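Local coordinates for nisin biosynthesis protein nisC (Lactococcus lactis subsp. lactis, PDB 2G0D), which acts as the zinc-dependent nisin cyclase, closing the thioether rings of the lantibiotic precursor during nisin biosynthesis, at residues E184-M187 against E191-M194; G207-G212 against F237-F242; L251-D254 against D259-K262; V257-E260 against V266-E269. All blocks are in the same frame, centred on the assembly; numbering follows the deposited sequence.

Overall arrangement
Interactions 1, 2 and 3 follow in series along the chain of an alpha toroid, and interaction 4 starts on the helix where interaction 3 ends; together they illustrate how polar links and packed helices combine. Interaction 1 joins a loop to helix 189-194; its centre lies about 20 Å from that of interaction 2, where helices 208-221 and 226-242 meet. Interaction 3 lies about 10 Å, centre to centre, from interaction 2 and touches it through Tyr239 and Trp252. Interactions 3 and 4, about 5 Å apart between centres, share Asp259 and Glu260 and lie in the connection between helices 226-242 and 281-294. The side chains of Met187 and Ala209 lie about 10 and 13 Å from the zinc ion.

Interaction 1: E184-M187 against E191-M194; sequences ENQM and ESEM
Gln186 lies against the backbone of Glu191 and Ser192, an example of a buried amide that joins a loop to a helix through water instead of a direct hydrogen bond. Its CB rests 3.7 Å from N of Ser192, with the serine OG almost as near. CG, held beside the glutamine's own backbone N (chi1 -67°), passes the peptide carbonyl of Glu191, 3.8 Å from its O. A second bend, chi2 -73°, turns the amide so that OE1 comes within 3.9 Å of Glu191 CB. At the tip the two amide atoms part company: NE2 is hydrogen-bonded beyond this contact, while OE1 accepts a bond of 2.6 Å from a water. That water accepts from the backbone N of Met187, at 3.1 Å, and donates a weak bond to OE2 of Glu191. One solvent molecule serves an amide and a carboxylate whose planes are 65° apart. The other carboxylate oxygen, OE1 of Glu191, lies 3.5 Å from CB of Met187 and is hydrogen-bonded to Ser188, which comes just before the helix. Ser192 OG is hydrogen-bonded to O of Ser183. The arrangement is a loop-to-helix junction bridged by one water, at the start of helix 189-194 of the LanC-like toroid; the side chain of Met187 touches His206 and lies about 10 Å from the zinc ion, whose protein ligands are Cys278, Cys324 and His325.

Interaction 2: G207-G212 against F237-F242; sequences GLAGVG and FIYEKF
The ring of Tyr239 is the flat group of this contact, reaching across from helix 226-242 to the first turn of helix 208-221. Leu208 CD2 and Ala209 N approach it obliquely, the methyl standing 4.0 Å from CE2 of Tyr239. Trp252, from the loop after helix 226-242, meets the same ring in a T-shaped stack. Leu208 and Tyr239 run past each other in opposite directions. The leucine can do this because its CG is turned away from its backbone N (chi1 -159°), which carries CD2 out towards the partner helix; there it also packs 4.0 Å from CG2 of Ile238, whose side chain crosses it at about a right angle. The phenolic oxygen does two jobs. It donates a hydrogen bond to the carbonyl of Met202, its stronger polar link, and it receives a weak, bent bond from the backbone: Ala209 N lies 3.1 Å from Tyr239 OH, with an angle of only 122° at the hydrogen. Ala209 CB, 3.3 Å from the same OH of Tyr239, leaves this end of the ring closely packed. Gly207 is the N-cap residue here, and a helix's first N-H groups have no carbonyl of a preceding turn to bind, which suits Ala209 N to an outside acceptor. The two segments run roughly antiparallel, their axes crossing at -145° and 11.4 Å apart at closest approach. Tyr239 and the Leu208 cluster, which includes Ile235, span the gap between these two successive helices, and Tyr239 also touches Ile284, Leu287 and Tyr288 of helix 281-294.

Interaction 3: L251-D254 against D259-K262; sequences LWKD and DELK
Lys253 and Glu260 meet head-on, their side chains advancing from opposite directions to form a buried salt bridge. Packing is close only at their ends. NZ of Lys253 lies 2.8 Å from OE2 of Glu260 and 2.9 Å from OE1 of Glu260, straddling the two oxygens of the carboxylate. Behind this pair the contact is thin: the nearest alpha carbons, CA of Lys253 and CA of Glu260, are 11.5 Å apart, and the segments bury just 71 Å² between them. The lysine covers much of that gap with a chain that bends once, at chi3 (65°), while the glutamate runs straight beyond CG to meet it. Away from the ion pair, Lys262 is exposed, and Asp259, partly exposed, folds back on its own helix: Glu260 N donates to OD1 of Asp259 over 2.9 Å, approaching from well above the carboxylate plane, 51° out of it. The buried ends have further partners. Lys253 NZ also donates to the carbonyl of Arg268, and OE2 of Glu260 receives backbone N-H groups from Ile267 and Arg268. An ammonium group paired with a carboxylate and a carbonyl, facing a carboxylate that gathers several donors, is a mutually compensating set. Such surroundings would be expected to favour the charged form of both residues, and they tie the loop before strand 255-256 to the helix after it.

Interaction 4: V257-E260 against V266-E269; sequences VADE and VIRE
Glu260 reaches from helix 258-263 to the backbone of Ile267 and Arg268, and its conformation places both hydrogen bonds that cross the contact. With CG beside the backbone N (chi1 -59°) and the chain extended past it (chi2 -176°), the carboxylate lies between the helix start and the 266-269 backbone, dividing its work between its two oxygens while also pairing with Lys253 in a salt bridge. OE2 of Glu260 accepts from N of Ile267 at 2.7 Å, by a nearly straight bond, and from N of Arg268 at 3.0 Å, by a more bent one. Both donors come on the anti side of that oxygen, tilted out of the carboxylate plane, the arginine's more. The aliphatic part of the glutamate is covered as well: Ile267 places its CG1 beside its own backbone N (chi1 -52°), and this CG1 lies 3.6 Å from CG of Glu260. Ile267 CD1 then rests 3.7 Å from OD2 of Asp259. Val266 touches OE2 of Glu260 with CG1 at 3.5 Å. Ile267 CG2 lies at the edge of the neighbouring Arg268 guanidinium, in its plane. The remaining oxygen turns back to the start of the helix, where OE1 of Glu260 accepts from N of Val257 at 3.1 Å through its anti lone pair. Val257 is the N-cap and Glu260 the third residue of the helix, as in a capping box, but the valine side chain cannot return the bond and the box is incomplete.

Interaction 1: E184-M187 against E191-M194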
loop_
_atom_site.group_PDB
_atom_site.type_symbol
_atom_site.label_atom_id
_atom_site.label_comp_id
_atom_site.label_asym_id
_atom_site.label_seq_id
_atom_site.Cartn_x
_atom_site.Cartn_y
_atom_site.Cartn_z
ATOM N N GLU A 184 21.770 10.965 -4.138
ATOM C CA GLU A 184 21.237 11.888 -5.145
ATOM C C GLU A 184 19.846 11.510 -5.652
ATOM O O GLU A 184 19.104 12.376 -6.113
ATOM C CB GLU A 184 22.229 11.989 -6.327
ATOM C CG GLU A 184 22.337 10.721 -7.198
ATOM C CD GLU A 184 23.750 10.461 -7.714
ATOM O OE1 GLU A 184 24.564 9.897 -6.944
ATOM O OE2 GLU A 184 24.045 10.801 -8.888
ATOM N N ASN A 185 19.518 10.219 -5.570
ATOM C CA ASN A 185 18.261 9.664 -6.095
ATOM C C ASN A 185 17.250 9.383 -4.966
ATOM O O ASN A 185 16.274 8.655 -5.152
ATOM C CB ASN A 185 18.531 8.392 -6.935
ATOM C CG ASN A 185 19.332 8.671 -8.238
ATOM O OD1 ASN A 185 18.996 9.558 -9.025
ATOM N ND2 ASN A 185 20.366 7.873 -8.473
ATOM N N GLN A 186 17.500 9.950 -3.785
ATOM C CA GLN A 186 16.549 9.861 -2.663
ATOM C C GLN A 186 15.366 10.759 -3.007
ATOM O O GLN A 186 15.516 11.705 -3.789
ATOM C CB GLN A 186 17.198 10.278 -1.335
ATOM C CG GLN A 186 18.310 9.354 -0.796
ATOM C CD GLN A 186 17.807 8.018 -0.236
ATOM O OE1 GLN A 186 16.668 7.898 0.234
ATOM N NE2 GLN A 186 18.672 7.011 -0.265
ATOM N N MET A 187 14.194 10.456 -2.446
ATOM C CA MET A 187 12.940 11.118 -2.842
ATOM C C MET A 187 12.838 12.593 -2.426
ATOM O O MET A 187 12.045 13.365 -2.993
ATOM C CB MET A 187 11.747 10.344 -2.296
ATOM C CG MET A 187 11.552 8.998 -2.967
ATOM S SD MET A 187 10.155 8.105 -2.276
ATOM C CE MET A 187 10.866 7.505 -0.751
ATOM N N GLU A 191 16.037 13.239 3.137
ATOM C CA GLU A 191 16.527 11.871 2.930
ATOM C C GLU A 191 17.911 11.813 2.243
ATOM O O GLU A 191 18.732 10.966 2.590
ATOM C CB GLU A 191 15.498 11.061 2.145
ATOM C CG GLU A 191 14.086 11.115 2.740
ATOM C CD GLU A 191 13.072 10.416 1.875
ATOM O OE1 GLU A 191 12.429 11.079 1.040
ATOM O OE2 GLU A 191 12.943 9.184 2.012
ATOM N N SER A 192 18.152 12.708 1.278
ATOM C CA SER A 192 19.473 12.901 0.655
ATOM C C SER A 192 20.553 13.215 1.695
ATOM O O SER A 192 21.682 12.716 1.610
ATOM C CB SER A 192 19.431 14.047 -0.367
ATOM O OG SER A 192 18.981 13.617 -1.636
ATOM N N GLU A 193 20.189 14.043 2.672
ATOM C CA GLU A 193 21.101 14.441 3.740
ATOM C C GLU A 193 21.158 13.385 4.839
ATOM O O GLU A 193 22.220 13.167 5.426
ATOM C CB GLU A 193 20.713 15.811 4.303
ATOM C CG GLU A 193 21.173 16.983 3.432
ATOM C CD GLU A 193 20.352 18.259 3.619
ATOM O OE1 GLU A 193 19.602 18.381 4.613
ATOM O OE2 GLU A 193 20.467 19.156 2.753
ATOM N N MET A 194 20.030 12.725 5.114
ATOM C CA MET A 194 20.030 11.581 6.038
ATOM C C MET A 194 20.901 10.451 5.482
ATOM O O MET A 194 21.524 9.709 6.247
ATOM C CB MET A 194 18.608 11.069 6.321
ATOM C CG MET A 194 18.535 9.905 7.323
ATOM S SD MET A 194 16.833 9.364 7.677
ATOM C CE MET A 194 17.118 7.895 8.686
HETATM O O HOH W 1 14.103 8.212 -0.264
#

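Interaction 2: G207-G212 against F237-F242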
loop_
_atom_site.group_PDB
_atom_site.type_symbol
_atom_site.label_atom_id
_atom_site.label_comp_id
_atom_site.label_asym_id
_atom_site.label_seq_id
_atom_site.Cartn_x
_atom_site.Cartn_y
_atom_site.Cartn_z
ATOM N N GLY A 207 10.300 0.551 -0.168
ATOM C CA GLY A 207 11.497 -0.262 -0.076
ATOM C C GLY A 207 11.265 -1.737 -0.300
ATOM O O GLY A 207 10.318 -2.138 -1.002
ATOM N N LEU A 208 12.134 -2.535 0.329
ATOM C CA LEU A 208 12.350 -3.946 -0.005
ATOM C C LEU A 208 11.194 -4.865 0.402
ATOM O O LEU A 208 10.859 -5.818 -0.315
ATOM C CB LEU A 208 13.680 -4.426 0.628
ATOM C CG LEU A 208 14.418 -5.660 0.080
ATOM C CD1 LEU A 208 15.059 -5.428 -1.309
ATOM C CD2 LEU A 208 15.442 -6.175 1.067
ATOM N N ALA A 209 10.587 -4.579 1.547
ATOM C CA ALA A 209 9.450 -5.355 2.046
ATOM C C ALA A 209 8.306 -5.349 1.057
ATOM O O ALA A 209 7.616 -6.363 0.894
ATOM C CB ALA A 209 8.974 -4.802 3.389
ATOM N N GLY A 210 8.089 -4.196 0.420
ATOM C CA GLY A 210 6.988 -4.001 -0.513
ATOM C C GLY A 210 7.173 -4.827 -1.766
ATOM O O GLY A 210 6.209 -5.431 -2.249
ATOM N N VAL A 211 8.410 -4.880 -2.283
ATOM C CA VAL A 211 8.725 -5.785 -3.387
ATOM C C VAL A 211 8.501 -7.216 -2.971
ATOM O O VAL A 211 7.865 -7.955 -3.692
ATOM C CB VAL A 211 10.180 -5.643 -3.906
ATOM N N GLY A 212 9.014 -7.594 -1.803
ATOM C CA GLY A 212 8.809 -8.929 -1.236
ATOM C C GLY A 212 7.349 -9.335 -1.139
ATOM O O GLY A 212 6.982 -10.415 -1.598
ATOM N N PHE A 237 15.676 -13.115 3.790
ATOM C CA PHE A 237 17.027 -13.342 4.338
ATOM C C PHE A 237 17.698 -12.015 4.750
ATOM O O PHE A 237 18.386 -11.957 5.784
ATOM C CB PHE A 237 17.884 -14.110 3.313
ATOM C CG PHE A 237 19.303 -14.395 3.765
ATOM C CD1 PHE A 237 19.655 -15.651 4.243
ATOM C CD2 PHE A 237 20.300 -13.425 3.652
ATOM C CE1 PHE A 237 20.989 -15.941 4.629
ATOM C CE2 PHE A 237 21.632 -13.698 4.045
ATOM C CZ PHE A 237 21.967 -14.960 4.528
ATOM N N ILE A 238 17.479 -10.956 3.961
ATOM C CA ILE A 238 18.033 -9.631 4.279
ATOM C C ILE A 238 17.337 -9.018 5.502
ATOM O O ILE A 238 17.986 -8.384 6.328
ATOM C CB ILE A 238 18.010 -8.649 3.067
ATOM C CG1 ILE A 238 18.957 -9.133 1.959
ATOM C CG2 ILE A 238 18.395 -7.233 3.509
ATOM C CD1 ILE A 238 18.771 -8.425 0.633
ATOM N N TYR A 239 16.024 -9.210 5.623
ATOM C CA TYR A 239 15.331 -8.802 6.848
ATOM C C TYR A 239 15.851 -9.555 8.067
ATOM O O TYR A 239 16.127 -8.939 9.104
ATOM C CB TYR A 239 13.800 -8.861 6.696
ATOM C CG TYR A 239 13.307 -7.599 6.040
ATOM C CD1 TYR A 239 12.997 -6.460 6.800
ATOM C CD2 TYR A 239 13.232 -7.512 4.649
ATOM C CE1 TYR A 239 12.602 -5.266 6.182
ATOM C CE2 TYR A 239 12.827 -6.340 4.023
ATOM C CZ TYR A 239 12.514 -5.228 4.790
ATOM O OH TYR A 239 12.121 -4.097 4.140
ATOM N N GLU A 240 16.027 -10.867 7.929
ATOM C CA GLU A 240 16.513 -11.694 9.024
ATOM C C GLU A 240 17.914 -11.269 9.448
ATOM O O GLU A 240 18.232 -11.276 10.645
ATOM C CB GLU A 240 16.512 -13.197 8.644
ATOM C CG GLU A 240 15.128 -13.877 8.660
ATOM C CD GLU A 240 14.505 -13.916 10.059
ATOM O OE1 GLU A 240 14.668 -14.932 10.774
ATOM O OE2 GLU A 240 13.854 -12.917 10.449
ATOM N N LYS A 241 18.746 -10.896 8.475
ATOM C CA LYS A 241 20.143 -10.566 8.773
ATOM C C LYS A 241 20.264 -9.229 9.497
ATOM O O LYS A 241 21.014 -9.114 10.467
ATOM C CB LYS A 241 21.021 -10.557 7.514
ATOM C CG LYS A 241 22.503 -10.929 7.774
ATOM C CD LYS A 241 22.678 -12.469 7.819
ATOM C CE LYS A 241 24.138 -12.907 7.858
ATOM N NZ LYS A 241 24.777 -12.701 9.207
ATOM N N PHE A 242 19.524 -8.229 9.029
ATOM C CA PHE A 242 19.701 -6.870 9.539
ATOM C C PHE A 242 18.721 -6.468 10.663
ATOM O O PHE A 242 18.747 -5.320 11.126
ATOM C CB PHE A 242 19.752 -5.860 8.387
ATOM C CG PHE A 242 20.989 -5.999 7.511
ATOM C CD1 PHE A 242 20.918 -6.637 6.276
ATOM C CD2 PHE A 242 22.225 -5.494 7.931
ATOM C CE1 PHE A 242 22.069 -6.763 5.465
ATOM C CE2 PHE A 242 23.372 -5.628 7.140
ATOM C CZ PHE A 242 23.288 -6.262 5.905
#

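Interaction 3: L251-D254 against D259-K262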
loop_
_atom_site.group_PDB
_atom_site.type_symbol
_atom_site.label_atom_id
_atom_site.label_comp_id
_atom_site.label_asym_id
_atom_site.label_seq_id
_atom_site.Cartn_x
_atom_site.Cartn_y
_atom_site.Cartn_z
ATOM N N LEU A 251 12.768 -4.860 15.433
ATOM C CA LEU A 251 12.936 -3.505 14.879
ATOM C C LEU A 251 13.951 -3.488 13.730
ATOM O O LEU A 251 14.875 -4.296 13.693
ATOM C CB LEU A 251 13.316 -2.485 15.960
ATOM C CG LEU A 251 12.174 -2.029 16.883
ATOM C CD1 LEU A 251 12.700 -1.342 18.112
ATOM C CD2 LEU A 251 11.117 -1.135 16.133
ATOM N N TRP A 252 13.724 -2.583 12.781
ATOM C CA TRP A 252 14.575 -2.420 11.626
ATOM C C TRP A 252 14.705 -0.933 11.361
ATOM O O TRP A 252 13.719 -0.174 11.488
ATOM C CB TRP A 252 13.935 -3.081 10.391
ATOM C CG TRP A 252 14.037 -4.584 10.338
ATOM C CD1 TRP A 252 14.993 -5.306 9.686
ATOM C CD2 TRP A 252 13.131 -5.549 10.911
ATOM N NE1 TRP A 252 14.759 -6.658 9.832
ATOM C CE2 TRP A 252 13.625 -6.839 10.572
ATOM C CE3 TRP A 252 11.947 -5.457 11.658
ATOM C CZ2 TRP A 252 12.988 -8.020 10.969
ATOM C CZ3 TRP A 252 11.311 -6.633 12.063
ATOM C CH2 TRP A 252 11.846 -7.905 11.727
ATOM N N LYS A 253 15.907 -0.508 10.990
ATOM C CA LYS A 253 16.118 0.850 10.493
ATOM C C LYS A 253 15.407 1.018 9.151
ATOM O O LYS A 253 15.157 0.035 8.436
ATOM C CB LYS A 253 17.608 1.130 10.308
ATOM C CG LYS A 253 18.447 0.981 11.566
ATOM C CD LYS A 253 19.925 0.881 11.219
ATOM C CE LYS A 253 20.473 2.148 10.601
ATOM N NZ LYS A 253 21.792 1.865 9.964
ATOM N N ASP A 254 15.095 2.269 8.811
ATOM C CA ASP A 254 14.401 2.604 7.563
ATOM C C ASP A 254 15.272 2.302 6.352
ATOM O O ASP A 254 14.763 2.030 5.267
ATOM C CB ASP A 254 14.056 4.097 7.521
ATOM C CG ASP A 254 12.851 4.474 8.370
ATOM O OD1 ASP A 254 12.299 3.624 9.109
ATOM O OD2 ASP A 254 12.471 5.665 8.295
ATOM N N ASP A 259 28.151 0.160 3.445
ATOM C CA ASP A 259 29.124 -0.480 4.340
ATOM C C ASP A 259 28.492 -1.512 5.280
ATOM O O ASP A 259 29.045 -2.603 5.470
ATOM C CB ASP A 259 29.958 0.563 5.117
ATOM C CG ASP A 259 29.101 1.538 5.939
ATOM O OD1 ASP A 259 27.878 1.639 5.706
ATOM O OD2 ASP A 259 29.670 2.217 6.828
ATOM N N GLU A 260 27.334 -1.165 5.850
ATOM C CA GLU A 260 26.573 -2.077 6.697
ATOM C C GLU A 260 26.199 -3.346 5.931
ATOM O O GLU A 260 26.302 -4.457 6.470
ATOM C CB GLU A 260 25.314 -1.391 7.233
ATOM C CG GLU A 260 25.598 -0.138 8.050
ATOM C CD GLU A 260 24.348 0.464 8.645
ATOM O OE1 GLU A 260 23.442 0.830 7.871
ATOM O OE2 GLU A 260 24.275 0.574 9.893
ATOM N N LEU A 261 25.766 -3.170 4.683
ATOM C CA LEU A 261 25.458 -4.285 3.791
ATOM C C LEU A 261 26.706 -5.136 3.514
ATOM O O LEU A 261 26.644 -6.370 3.561
ATOM C CB LEU A 261 24.844 -3.771 2.477
ATOM C CG LEU A 261 23.461 -3.104 2.573
ATOM C CD1 LEU A 261 23.106 -2.309 1.328
ATOM C CD2 LEU A 261 22.415 -4.155 2.833
ATOM N N LYS A 262 27.832 -4.473 3.240
ATOM C CA LYS A 262 29.106 -5.168 3.008
ATOM C C LYS A 262 29.547 -5.928 4.255
ATOM O O LYS A 262 29.971 -7.071 4.165
ATOM C CB LYS A 262 30.200 -4.188 2.571
ATOM C CG LYS A 262 30.014 -3.621 1.163
ATOM C CD LYS A 262 31.236 -2.796 0.697
ATOM C CE LYS A 262 32.426 -3.684 0.324
ATOM N NZ LYS A 262 33.571 -2.916 -0.244
#

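Interaction 4: V257-E260 against V266-E269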
loop_
_atom_site.group_PDB
_atom_site.type_symbol
_atom_site.label_atom_id
_atom_site.label_comp_id
_atom_site.label_asym_id
_atom_site.label_seq_id
_atom_site.Cartn_x
_atom_site.Cartn_y
_atom_site.Cartn_z
ATOM N N VAL A 257 22.947 1.121 4.800
ATOM C CA VAL A 257 23.964 1.820 4.006
ATOM C C VAL A 257 25.007 0.819 3.496
ATOM O O VAL A 257 25.201 -0.239 4.102
ATOM C CB VAL A 257 24.590 2.976 4.817
ATOM C CG1 VAL A 257 25.760 3.604 4.097
ATOM C CG2 VAL A 257 23.530 4.047 5.146
ATOM N N ALA A 258 25.648 1.163 2.373
ATOM C CA ALA A 258 26.540 0.268 1.632
ATOM C C ALA A 258 27.483 -0.530 2.519
ATOM O O ALA A 258 27.593 -1.748 2.366
ATOM C CB ALA A 258 27.331 1.053 0.577
ATOM N N ASP A 259 28.151 0.160 3.445
ATOM C CA ASP A 259 29.124 -0.480 4.340
ATOM C C ASP A 259 28.492 -1.512 5.280
ATOM O O ASP A 259 29.045 -2.603 5.470
ATOM C CB ASP A 259 29.958 0.563 5.117
ATOM C CG ASP A 259 29.101 1.538 5.939
ATOM O OD1 ASP A 259 27.878 1.639 5.706
ATOM O OD2 ASP A 259 29.670 2.217 6.828
ATOM N N GLU A 260 27.334 -1.165 5.850
ATOM C CA GLU A 260 26.573 -2.077 6.697
ATOM C C GLU A 260 26.199 -3.346 5.931
ATOM O O GLU A 260 26.302 -4.457 6.470
ATOM C CB GLU A 260 25.314 -1.391 7.233
ATOM C CG GLU A 260 25.598 -0.138 8.050
ATOM C CD GLU A 260 24.348 0.464 8.645
ATOM O OE1 GLU A 260 23.442 0.830 7.871
ATOM O OE2 GLU A 260 24.275 0.574 9.893
ATOM N N VAL A 266 24.360 -4.214 11.054
ATOM C CA VAL A 266 24.120 -2.798 11.316
ATOM C C VAL A 266 25.389 -2.203 11.963
ATOM O O VAL A 266 26.038 -2.853 12.798
ATOM C CB VAL A 266 22.901 -2.589 12.260
ATOM C CG1 VAL A 266 22.689 -1.114 12.568
ATOM C CG2 VAL A 266 21.639 -3.180 11.646
ATOM N N ILE A 267 25.739 -0.980 11.556
ATOM C CA ILE A 267 26.874 -0.258 12.137
ATOM C C ILE A 267 26.377 0.984 12.884
ATOM O O ILE A 267 26.666 1.166 14.071
ATOM C CB ILE A 267 27.940 0.143 11.066
ATOM C CG1 ILE A 267 28.360 -1.069 10.217
ATOM C CG2 ILE A 267 29.168 0.786 11.737
ATOM C CD1 ILE A 267 29.301 -0.750 9.034
ATOM N N ARG A 268 25.642 1.842 12.181
ATOM C CA ARG A 268 25.133 3.064 12.781
ATOM C C ARG A 268 23.675 2.855 13.160
ATOM O O ARG A 268 22.882 2.359 12.354
ATOM C CB ARG A 268 25.250 4.260 11.821
ATOM C CG ARG A 268 26.637 4.493 11.190
ATOM C CD ARG A 268 27.714 4.723 12.221
ATOM N NE ARG A 268 28.773 5.622 11.755
ATOM C CZ ARG A 268 29.977 5.243 11.320
ATOM N NH1 ARG A 268 30.317 3.956 11.272
ATOM N NH2 ARG A 268 30.852 6.165 10.937
ATOM N N GLU A 269 23.350 3.226 14.395
ATOM C CA GLU A 269 21.975 3.230 14.876
ATOM C C GLU A 269 21.175 4.330 14.182
ATOM O O GLU A 269 21.734 5.352 13.757
ATOM C CB GLU A 269 21.920 3.402 16.404
ATOM C CG GLU A 269 22.381 4.762 16.917
ATOM C CD GLU A 269 22.149 4.953 18.409
ATOM O OE1 GLU A 269 21.683 4.010 19.084
ATOM O OE2 GLU A 269 22.436 6.058 18.915
#